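Local coordinates for protein peptidoglycan-N-acetylglucosamine deacetylase BC_1974 (Bacillus cereus, PDB 5N1P) that removes the N-acetyl group from N-acetylglucosamine residues of peptidoglycan, using a bound divalent metal such as zinc, at residues N50-H63 with E77-K91. Sequence-based numbering, arbitrary orientation.
Sequences NAEGHYVGMHSMTH and EMKEDQGLIANIIGK. With ZN (zinc ion), chain F; 8GK (~{N}-oxidanylnaphthalene-1-carboxamide), chain E.
Glu77 sets its CG beside its own backbone N (chi1 -72°) and then runs extended, which carries its carboxylate up to the turn at Met61 and Thr62; Thr62 answers with OG1 placed between its N and carbonyl carbon (chi1 67°). The two side chains cross at about a right angle, and Thr62 OG1 donates to the syn lone pair of Glu77 OE2 at 2.7 Å. Glu77 OE1 takes two backbone donors from one face of the carboxylate: Met61 N at 2.8 Å, on the anti side, and Thr62 N, also at 2.8 Å, from above the plane. Three bonds thus fix the rotation of this buried acid. One turn further along the helix, Asp81 OD2 receives His59 N at 3.3 Å, nearly along its C-O axis, and Ser60 N more weakly.

The pattern is a worked case of second-shell support: Glu77 grips the backbone of the His-x-x-x-His loop and Asp81 holds it more loosely, while His59 and His63, whose side chains leave the backbone away from the helix, bind zinc through NE2. An ST motif stiffens the same turn, Ser60 OG accepting from His63 N at 3.0 Å. Asp10 completes the protein's share of the metal site, and the hydroxamate inhibitor chelates the zinc.

Sulfur and methyl groups fill in around these bonds. Met58 CB meets Met78 SD at 3.6 Å, and the bent chain of Met61 brings CE against Leu84 CD1. Farther back, Val56 packs on Ile85, and a water joins Val56 O to Lys91 NZ.

Strand 55-58, paired in parallel with strand 31-34, runs roughly antiparallel (144°) to helix 77-89, the later part of helix 74-89, which covers this part of the NodB-homology fold; Val39 of helix 36-41 touches Asp81 and Leu84, and helix 65-70 packs on Glu77 and Thr62.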
ATOM      1  N   ASN A  50     -11.422   5.609   1.961  1.00 18.97           N
ATOM      2  CA  ASN A  50     -11.445   6.761   1.090  1.00 19.14           C
ATOM      3  C   ASN A  50     -12.054   7.998   1.765  1.00 22.43           C
ATOM      4  O   ASN A  50     -11.559   9.111   1.591  1.00 23.48           O
ATOM      5  CB  ASN A  50     -12.211   6.415  -0.189  1.00 19.65           C
ATOM      6  CG  ASN A  50     -12.363   7.596  -1.101  1.00 20.98           C
ATOM      7  OD1 ASN A  50     -13.465   8.145  -1.246  1.00 24.11           O
ATOM      8  ND2 ASN A  50     -11.265   8.017  -1.702  1.00 19.69           N
ATOM      9  N   ALA A  51     -13.107   7.793   2.554  1.00 20.98           N
ATOM     10  CA  ALA A  51     -13.796   8.895   3.221  1.00 22.50           C
ATOM     11  C   ALA A  51     -12.951   9.560   4.292  1.00 25.80           C
ATOM     12  O   ALA A  51     -13.149  10.742   4.596  1.00 27.14           O
ATOM     13  CB  ALA A  51     -15.099   8.402   3.836  1.00 22.43           C
ATOM     14  N   GLU A  52     -12.022   8.809   4.867  1.00 22.55           N
ATOM     15  CA  GLU A  52     -11.240   9.322   5.988  1.00 25.42           C
ATOM     16  C   GLU A  52      -9.879   9.840   5.545  1.00 23.84           C
ATOM     17  O   GLU A  52      -8.976  10.014   6.360  1.00 27.94           O
ATOM     18  CB  GLU A  52     -11.121   8.245   7.076  1.00 23.50           C
ATOM     19  CG  GLU A  52     -12.522   7.904   7.608  1.00 28.24           C
ATOM     20  CD  GLU A  52     -12.548   6.925   8.766  1.00 40.66           C
ATOM     21  OE1 GLU A  52     -11.479   6.492   9.225  1.00 32.71           O
ATOM     22  OE2 GLU A  52     -13.663   6.598   9.226  1.00 41.55           O
ATOM     23  N   GLY A  53      -9.756  10.114   4.250  1.00 23.03           N
ATOM     24  CA  GLY A  53      -8.618  10.846   3.732  1.00 27.84           C
ATOM     25  C   GLY A  53      -7.478   9.999   3.216  1.00 26.31           C
ATOM     26  O   GLY A  53      -6.430  10.520   2.833  1.00 26.68           O
ATOM     27  N   HIS A  54      -7.664   8.684   3.204  1.00 21.97           N
ATOM     28  CA  HIS A  54      -6.595   7.812   2.753  1.00 20.32           C
ATOM     29  C   HIS A  54      -6.705   7.562   1.271  1.00 20.04           C
ATOM     30  O   HIS A  54      -7.780   7.677   0.690  1.00 22.13           O
ATOM     31  CB  HIS A  54      -6.630   6.489   3.518  1.00 20.70           C
ATOM     32  CG  HIS A  54      -6.714   6.684   4.996  1.00 19.97           C
ATOM     33  ND1 HIS A  54      -5.668   7.188   5.736  1.00 22.09           N
ATOM     34  CD2 HIS A  54      -7.737   6.487   5.858  1.00 20.30           C
ATOM     35  CE1 HIS A  54      -6.038   7.273   7.007  1.00 23.23           C
ATOM     36  NE2 HIS A  54      -7.287   6.860   7.103  1.00 20.60           N
ATOM     37  N   TYR A  55      -5.586   7.221   0.657  1.00 19.06           N
ATOM     38  CA  TYR A  55      -5.622   6.862  -0.746  1.00 19.34           C
ATOM     39  C   TYR A  55      -5.943   5.378  -0.909  1.00 17.22           C
ATOM     40  O   TYR A  55      -5.331   4.544  -0.270  1.00 18.32           O
ATOM     41  CB  TYR A  55      -4.290   7.178  -1.429  1.00 18.46           C
ATOM     42  CG  TYR A  55      -4.385   6.953  -2.917  1.00 18.23           C
ATOM     43  CD1 TYR A  55      -4.056   5.717  -3.467  1.00 21.05           C
ATOM     44  CD2 TYR A  55      -4.817   7.957  -3.761  1.00 19.55           C
ATOM     45  CE1 TYR A  55      -4.161   5.493  -4.837  1.00 19.31           C
ATOM     46  CE2 TYR A  55      -4.916   7.750  -5.143  1.00 20.66           C
ATOM     47  CZ  TYR A  55      -4.577   6.523  -5.660  1.00 18.74           C
ATOM     48  OH  TYR A  55      -4.665   6.311  -7.022  1.00 21.20           O
ATOM     49  N   VAL A  56      -6.905   5.076  -1.775  1.00 17.44           N
ATOM     50  CA  VAL A  56      -7.242   3.697  -2.108  1.00 15.14           C
ATOM     51  C   VAL A  56      -6.794   3.372  -3.531  1.00 15.73           C
ATOM     52  O   VAL A  56      -7.259   3.978  -4.492  1.00 18.81           O
ATOM     53  CB  VAL A  56      -8.742   3.435  -1.988  1.00 16.64           C
ATOM     54  CG1 VAL A  56      -9.046   2.032  -2.428  1.00 21.26           C
ATOM     55  CG2 VAL A  56      -9.202   3.681  -0.544  1.00 20.38           C
ATOM     56  N   GLY A  57      -5.876   2.420  -3.641  1.00 16.46           N
ATOM     57  CA  GLY A  57      -5.366   1.978  -4.933  1.00 17.73           C
ATOM     58  C   GLY A  57      -5.502   0.478  -5.107  1.00 15.97           C
ATOM     59  O   GLY A  57      -6.120  -0.202  -4.289  1.00 17.18           O
ATOM     60  N   MET A  58      -4.894  -0.040  -6.174  1.00 16.79           N
ATOM     61  CA  MET A  58      -5.128  -1.418  -6.598  1.00 14.93           C
ATOM     62  C   MET A  58      -3.941  -2.339  -6.335  1.00 15.34           C
ATOM     63  O   MET A  58      -2.793  -1.944  -6.530  1.00 18.24           O
ATOM     64  CB  MET A  58      -5.443  -1.472  -8.098  1.00 17.75           C
ATOM     65  CG  MET A  58      -6.840  -0.967  -8.459  1.00 19.19           C
ATOM     66  SD  MET A  58      -6.986   0.823  -8.547  1.00 20.03           S
ATOM     67  CE  MET A  58      -5.771   1.167  -9.819  1.00 22.55           C
ATOM     68  N   HIS A  59      -4.240  -3.576  -5.946  1.00 16.12           N
ATOM     69  CA  HIS A  59      -3.199  -4.593  -5.697  1.00 16.18           C
ATOM     70  C   HIS A  59      -3.503  -5.901  -6.435  1.00 19.53           C
ATOM     71  O   HIS A  59      -2.978  -6.943  -6.065  1.00 23.49           O
ATOM     72  CB  HIS A  59      -3.061  -4.861  -4.196  1.00 17.65           C
ATOM     73  CG  HIS A  59      -1.801  -5.582  -3.798  1.00 18.28           C
ATOM     74  ND1 HIS A  59      -0.563  -5.285  -4.328  1.00 19.03           N
ATOM     75  CD2 HIS A  59      -1.592  -6.543  -2.866  1.00 20.55           C
ATOM     76  CE1 HIS A  59       0.354  -6.046  -3.749  1.00 19.37           C
ATOM     77  NE2 HIS A  59      -0.243  -6.823  -2.862  1.00 18.66           N
ATOM     78  N   SER A  60      -4.343  -5.803  -7.469  1.00 18.52           N
ATOM     79  CA  SER A  60      -4.703  -6.859  -8.426  1.00 20.02           C
ATOM     80  C   SER A  60      -5.914  -7.686  -7.974  1.00 22.01           C
ATOM     81  O   SER A  60      -6.526  -7.415  -6.932  1.00 22.70           O
ATOM     82  CB  SER A  60      -3.524  -7.799  -8.729  1.00 22.26           C
ATOM     83  OG  SER A  60      -3.425  -8.868  -7.790  1.00 21.71           O
ATOM     84  N   MET A  61      -6.281  -8.664  -8.799  1.00 22.70           N
ATOM     85  CA  MET A  61      -7.417  -9.545  -8.532  1.00 22.36           C
ATOM     86  C   MET A  61      -6.970 -10.879  -7.947  1.00 30.73           C
ATOM     87  O   MET A  61      -7.554 -11.381  -6.986  1.00 32.74           O
ATOM     88  CB  MET A  61      -8.206  -9.818  -9.820  1.00 22.44           C
ATOM     89  CG  MET A  61      -8.875  -8.609 -10.434  1.00 22.30           C
ATOM     90  SD  MET A  61     -10.095  -7.770  -9.386  1.00 24.61           S
ATOM     91  CE  MET A  61     -11.248  -9.079  -9.019  1.00 27.90           C
ATOM     92  N   THR A  62      -5.929 -11.451  -8.539  1.00 24.49           N
ATOM     93  CA  THR A  62      -5.505 -12.809  -8.210  1.00 27.62           C
ATOM     94  C   THR A  62      -4.276 -12.866  -7.317  1.00 24.92           C
ATOM     95  O   THR A  62      -4.024 -13.891  -6.680  1.00 29.61           O
ATOM     96  CB  THR A  62      -5.194 -13.616  -9.479  1.00 32.46           C
ATOM     97  OG1 THR A  62      -4.031 -13.069 -10.124  1.00 30.54           O
ATOM     98  CG2 THR A  62      -6.375 -13.571 -10.434  1.00 32.13           C
ATOM     99  N   HIS A  63      -3.487 -11.796  -7.318  1.00 22.82           N
ATOM    100  CA  HIS A  63      -2.202 -11.785  -6.617  1.00 24.02           C
ATOM    101  C   HIS A  63      -1.347 -12.981  -7.052  1.00 24.19           C
ATOM    102  O   HIS A  63      -0.586 -13.542  -6.258  1.00 24.51           O
ATOM    103  CB  HIS A  63      -2.418 -11.794  -5.095  1.00 26.01           C
ATOM    104  CG  HIS A  63      -1.290 -11.198  -4.307  1.00 24.17           C
ATOM    105  ND1 HIS A  63      -0.088 -11.844  -4.112  1.00 27.10           N
ATOM    106  CD2 HIS A  63      -1.201 -10.027  -3.629  1.00 22.89           C
ATOM    107  CE1 HIS A  63       0.701 -11.090  -3.368  1.00 24.10           C
ATOM    108  NE2 HIS A  63       0.047  -9.985  -3.055  1.00 23.80           N
ATOM    109  N   GLU A  77      -5.861  -7.005 -14.809  1.00 22.51           N
ATOM    110  CA  GLU A  77      -6.300  -7.187 -13.429  1.00 22.02           C
ATOM    111  C   GLU A  77      -6.434  -5.868 -12.703  1.00 21.21           C
ATOM    112  O   GLU A  77      -7.358  -5.676 -11.916  1.00 22.07           O
ATOM    113  CB  GLU A  77      -5.337  -8.079 -12.654  1.00 24.27           C
ATOM    114  CG  GLU A  77      -5.416  -9.539 -13.079  1.00 24.08           C
ATOM    115  CD  GLU A  77      -4.927 -10.484 -11.993  1.00 25.91           C
ATOM    116  OE1 GLU A  77      -4.910 -10.087 -10.809  1.00 23.96           O
ATOM    117  OE2 GLU A  77      -4.580 -11.640 -12.322  1.00 31.13           O
ATOM    118  N   MET A  78      -5.490  -4.961 -12.932  1.00 22.70           N
ATOM    119  CA  MET A  78      -5.559  -3.682 -12.244  1.00 19.87           C
ATOM    120  C   MET A  78      -6.785  -2.880 -12.703  1.00 20.36           C
ATOM    121  O   MET A  78      -7.417  -2.214 -11.888  1.00 21.68           O
ATOM    122  CB  MET A  78      -4.282  -2.878 -12.449  1.00 21.15           C
ATOM    123  CG  MET A  78      -3.072  -3.509 -11.747  1.00 21.44           C
ATOM    124  SD  MET A  78      -3.339  -3.729  -9.977  1.00 20.65           S
ATOM    125  CE  MET A  78      -1.802  -4.483  -9.497  1.00 21.62           C
ATOM    126  N   LYS A  79      -7.130  -2.980 -13.988  1.00 21.83           N
ATOM    127  CA  LYS A  79      -8.306  -2.312 -14.534  1.00 21.51           C
ATOM    128  C   LYS A  79      -9.583  -2.904 -13.932  1.00 21.39           C
ATOM    129  O   LYS A  79     -10.522  -2.178 -13.614  1.00 22.74           O
ATOM    130  CB  LYS A  79      -8.341  -2.411 -16.068  1.00 24.62           C
ATOM    131  CG  LYS A  79      -9.260  -1.371 -16.713  1.00 37.65           C
ATOM    132  CD  LYS A  79      -9.132  -1.361 -18.229  1.00 49.63           C
ATOM    133  CE  LYS A  79     -10.185  -0.457 -18.864  1.00 56.11           C
ATOM    134  NZ  LYS A  79     -10.096  -0.452 -20.354  1.00 61.74           N
ATOM    135  N   GLU A  80      -9.610  -4.218 -13.748  1.00 22.69           N
ATOM    136  CA  GLU A  80     -10.797  -4.848 -13.173  1.00 21.96           C
ATOM    137  C   GLU A  80     -10.990  -4.395 -11.723  1.00 21.75           C
ATOM    138  O   GLU A  80     -12.106  -4.092 -11.290  1.00 23.40           O
ATOM    139  CB  GLU A  80     -10.702  -6.378 -13.243  1.00 23.69           C
ATOM    140  CG  GLU A  80     -11.934  -7.064 -12.689  1.00 24.36           C
ATOM    141  CD  GLU A  80     -11.891  -8.577 -12.821  1.00 34.23           C
ATOM    142  OE1 GLU A  80     -10.962  -9.110 -13.467  1.00 39.15           O
ATOM    143  OE2 GLU A  80     -12.797  -9.229 -12.270  1.00 33.65           O
ATOM    144  N   ASP A  81      -9.889  -4.359 -10.986  1.00 19.87           N
ATOM    145  CA  ASP A  81      -9.878  -3.956  -9.583  1.00 18.06           C
ATOM    146  C   ASP A  81     -10.290  -2.480  -9.473  1.00 19.08           C
ATOM    147  O   ASP A  81     -11.088  -2.092  -8.610  1.00 20.12           O
ATOM    148  CB  ASP A  81      -8.475  -4.208  -9.019  1.00 18.81           C
ATOM    149  CG  ASP A  81      -8.422  -4.272  -7.499  1.00 22.89           C
ATOM    150  OD1 ASP A  81      -9.461  -4.412  -6.814  1.00 21.53           O
ATOM    151  OD2 ASP A  81      -7.279  -4.200  -6.987  1.00 21.34           O
ATOM    152  N   GLN A  82      -9.765  -1.672 -10.388  1.00 19.78           N
ATOM    153  CA  GLN A  82     -10.114  -0.261 -10.463  1.00 18.63           C
ATOM    154  C   GLN A  82     -11.629  -0.063 -10.558  1.00 20.80           C
ATOM    155  O   GLN A  82     -12.203   0.778  -9.858  1.00 20.00           O
ATOM    156  CB  GLN A  82      -9.418   0.369 -11.661  1.00 19.88           C
ATOM    157  CG  GLN A  82      -9.666   1.851 -11.847  1.00 19.50           C
ATOM    158  CD  GLN A  82      -9.174   2.316 -13.185  1.00 23.74           C
ATOM    159  OE1 GLN A  82      -9.637   1.836 -14.228  1.00 26.71           O
ATOM    160  NE2 GLN A  82      -8.230   3.253 -13.185  1.00 23.23           N
ATOM    161  N   GLY A  83     -12.267  -0.859 -11.408  1.00 21.01           N
ATOM    162  CA  GLY A  83     -13.711  -0.751 -11.607  1.00 20.08           C
ATOM    163  C   GLY A  83     -14.492  -1.123 -10.355  1.00 22.46           C
ATOM    164  O   GLY A  83     -15.502  -0.492 -10.041  1.00 23.05           O
ATOM    165  N   LEU A  84     -14.038  -2.149  -9.640  1.00 21.47           N
ATOM    166  CA  LEU A  84     -14.683  -2.559  -8.396  1.00 21.53           C
ATOM    167  C   LEU A  84     -14.622  -1.448  -7.348  1.00 21.06           C
ATOM    168  O   LEU A  84     -15.607  -1.171  -6.654  1.00 21.44           O
ATOM    169  CB  LEU A  84     -14.019  -3.819  -7.838  1.00 21.24           C
ATOM    170  CG  LEU A  84     -14.260  -5.093  -8.648  1.00 24.63           C
ATOM    171  CD1 LEU A  84     -13.432  -6.247  -8.075  1.00 26.18           C
ATOM    172  CD2 LEU A  84     -15.739  -5.440  -8.658  1.00 25.47           C
ATOM    173  N   ILE A  85     -13.458  -0.825  -7.235  1.00 19.49           N
ATOM    174  CA  ILE A  85     -13.308   0.285  -6.304  1.00 18.31           C
ATOM    175  C   ILE A  85     -14.193   1.467  -6.727  1.00 20.55           C
ATOM    176  O   ILE A  85     -14.888   2.065  -5.886  1.00 20.34           O
ATOM    177  CB  ILE A  85     -11.830   0.689  -6.201  1.00 16.02           C
ATOM    178  CG1 ILE A  85     -11.053  -0.434  -5.520  1.00 16.77           C
ATOM    179  CG2 ILE A  85     -11.677   1.983  -5.394  1.00 18.35           C
ATOM    180  CD1 ILE A  85      -9.544  -0.309  -5.652  1.00 18.35           C
ATOM    181  N   ALA A  86     -14.190   1.791  -8.020  1.00 18.81           N
ATOM    182  CA  ALA A  86     -14.959   2.923  -8.535  1.00 20.41           C
ATOM    183  C   ALA A  86     -16.446   2.747  -8.295  1.00 24.22           C
ATOM    184  O   ALA A  86     -17.172   3.725  -8.107  1.00 24.62           O
ATOM    185  CB  ALA A  86     -14.680   3.119 -10.015  1.00 23.87           C
ATOM    186  N   ASN A  87     -16.917   1.504  -8.301  1.00 21.67           N
ATOM    187  CA  ASN A  87     -18.329   1.209  -8.057  0.51 24.09           C
ATOM    188  C   ASN A  87     -18.765   1.659  -6.674  1.00 22.65           C
ATOM    189  O   ASN A  87     -19.937   1.965  -6.441  1.00 24.62           O
ATOM    190  CB  ASN A  87     -18.601  -0.291  -8.204  0.51 28.21           C
ATOM    191  CG  ASN A  87     -18.565  -0.754  -9.641  0.51 31.05           C
ATOM    192  OD1 ASN A  87     -18.843   0.015 -10.559  0.51 40.88           O
ATOM    193  ND2 ASN A  87     -18.228  -2.025  -9.844  0.51 35.89           N
ATOM    194  N   ILE A  88     -17.813   1.659  -5.747  1.00 21.39           N
ATOM    195  CA  ILE A  88     -18.085   2.006  -4.364  1.00 21.64           C
ATOM    196  C   ILE A  88     -17.864   3.494  -4.113  1.00 24.76           C
ATOM    197  O   ILE A  88     -18.745   4.167  -3.566  1.00 28.44           O
ATOM    198  CB  ILE A  88     -17.190   1.201  -3.399  1.00 22.50           C
ATOM    199  CG1 ILE A  88     -17.396  -0.298  -3.615  1.00 23.46           C
ATOM    200  CG2 ILE A  88     -17.468   1.600  -1.943  1.00 25.05           C
ATOM    201  CD1 ILE A  88     -16.365  -1.158  -2.897  1.00 25.16           C
ATOM    202  N   ILE A  89     -16.705   4.009  -4.516  1.00 22.04           N
ATOM    203  CA  ILE A  89     -16.368   5.388  -4.151  1.00 22.85           C
ATOM    204  C   ILE A  89     -16.518   6.431  -5.265  1.00 25.30           C
ATOM    205  O   ILE A  89     -16.320   7.632  -5.023  1.00 26.99           O
ATOM    206  CB  ILE A  89     -14.933   5.463  -3.577  1.00 23.86           C
ATOM    207  CG1 ILE A  89     -13.885   5.097  -4.628  1.00 22.06           C
ATOM    208  CG2 ILE A  89     -14.809   4.562  -2.365  1.00 27.92           C
ATOM    209  CD1 ILE A  89     -12.438   5.301  -4.139  1.00 23.37           C
ATOM    210  N   GLY A  90     -16.892   6.005  -6.467  1.00 21.81           N
ATOM    211  CA  GLY A  90     -17.152   6.945  -7.552  1.00 21.12           C
ATOM    212  C   GLY A  90     -15.894   7.554  -8.160  1.00 27.93           C
ATOM    213  O   GLY A  90     -15.961   8.513  -8.926  1.00 34.15           O
ATOM    214  N   LYS A  91     -14.745   7.014  -7.787  1.00 27.87           N
ATOM    215  CA  LYS A  91     -13.463   7.489  -8.293  1.00 31.01           C
ATOM    216  C   LYS A  91     -12.699   6.293  -8.834  1.00 22.79           C
ATOM    217  O   LYS A  91     -12.736   5.235  -8.224  1.00 22.47           O
ATOM    218  CB  LYS A  91     -12.671   8.182  -7.175  1.00 32.23           C
ATOM    219  CG  LYS A  91     -11.247   8.575  -7.531  1.00 44.82           C
ATOM    220  CD  LYS A  91     -10.453   8.969  -6.288  1.00 55.10           C
ATOM    221  CE  LYS A  91      -8.965   9.129  -6.617  1.00 60.44           C
ATOM    222  NZ  LYS A  91      -8.105   9.295  -5.410  1.00 56.27           N
TER
HETATM  223 ZN    ZN F 302       0.501  -8.422  -1.663  1.00 30.70          ZN
HETATM  224  C1  8GK E 301       3.480  -7.927  -1.825  1.00 51.25           C
HETATM  225  C2  8GK E 301       4.847  -8.527  -1.804  1.00 53.63           C
HETATM  226  C3  8GK E 301       4.966  -9.881  -1.525  1.00 58.49           C
HETATM  227  C4  8GK E 301       6.223 -10.475  -1.518  1.00 62.12           C
HETATM  228  C5  8GK E 301       7.361  -9.719  -1.802  1.00 59.54           C
HETATM  229  C6  8GK E 301       7.238  -8.363  -2.085  1.00 56.64           C
HETATM  230  C7  8GK E 301       5.977  -7.770  -2.090  1.00 59.09           C
HETATM  231  C8  8GK E 301       6.327 -11.828  -1.229  1.00 58.21           C
HETATM  232  C9  8GK E 301       5.195 -12.588  -0.945  1.00 50.07           C
HETATM  233  C10 8GK E 301       3.940 -11.991  -0.950  1.00 54.41           C
HETATM  234  C11 8GK E 301       3.831 -10.638  -1.243  1.00 51.04           C
HETATM  235  O12 8GK E 301       2.740  -8.287  -2.718  1.00 34.22           O
HETATM  236  N13 8GK E 301       3.075  -7.067  -0.891  1.00 56.50           N
HETATM  237  O14 8GK E 301       1.727  -7.105  -0.538  1.00 49.48           O
HETATM  238  O   HOH W   1      -8.340   6.525  -4.852  1.00 26.67           O
HETATM  239  O   HOH W   2       1.276  -9.830  -0.024  1.00 30.31           O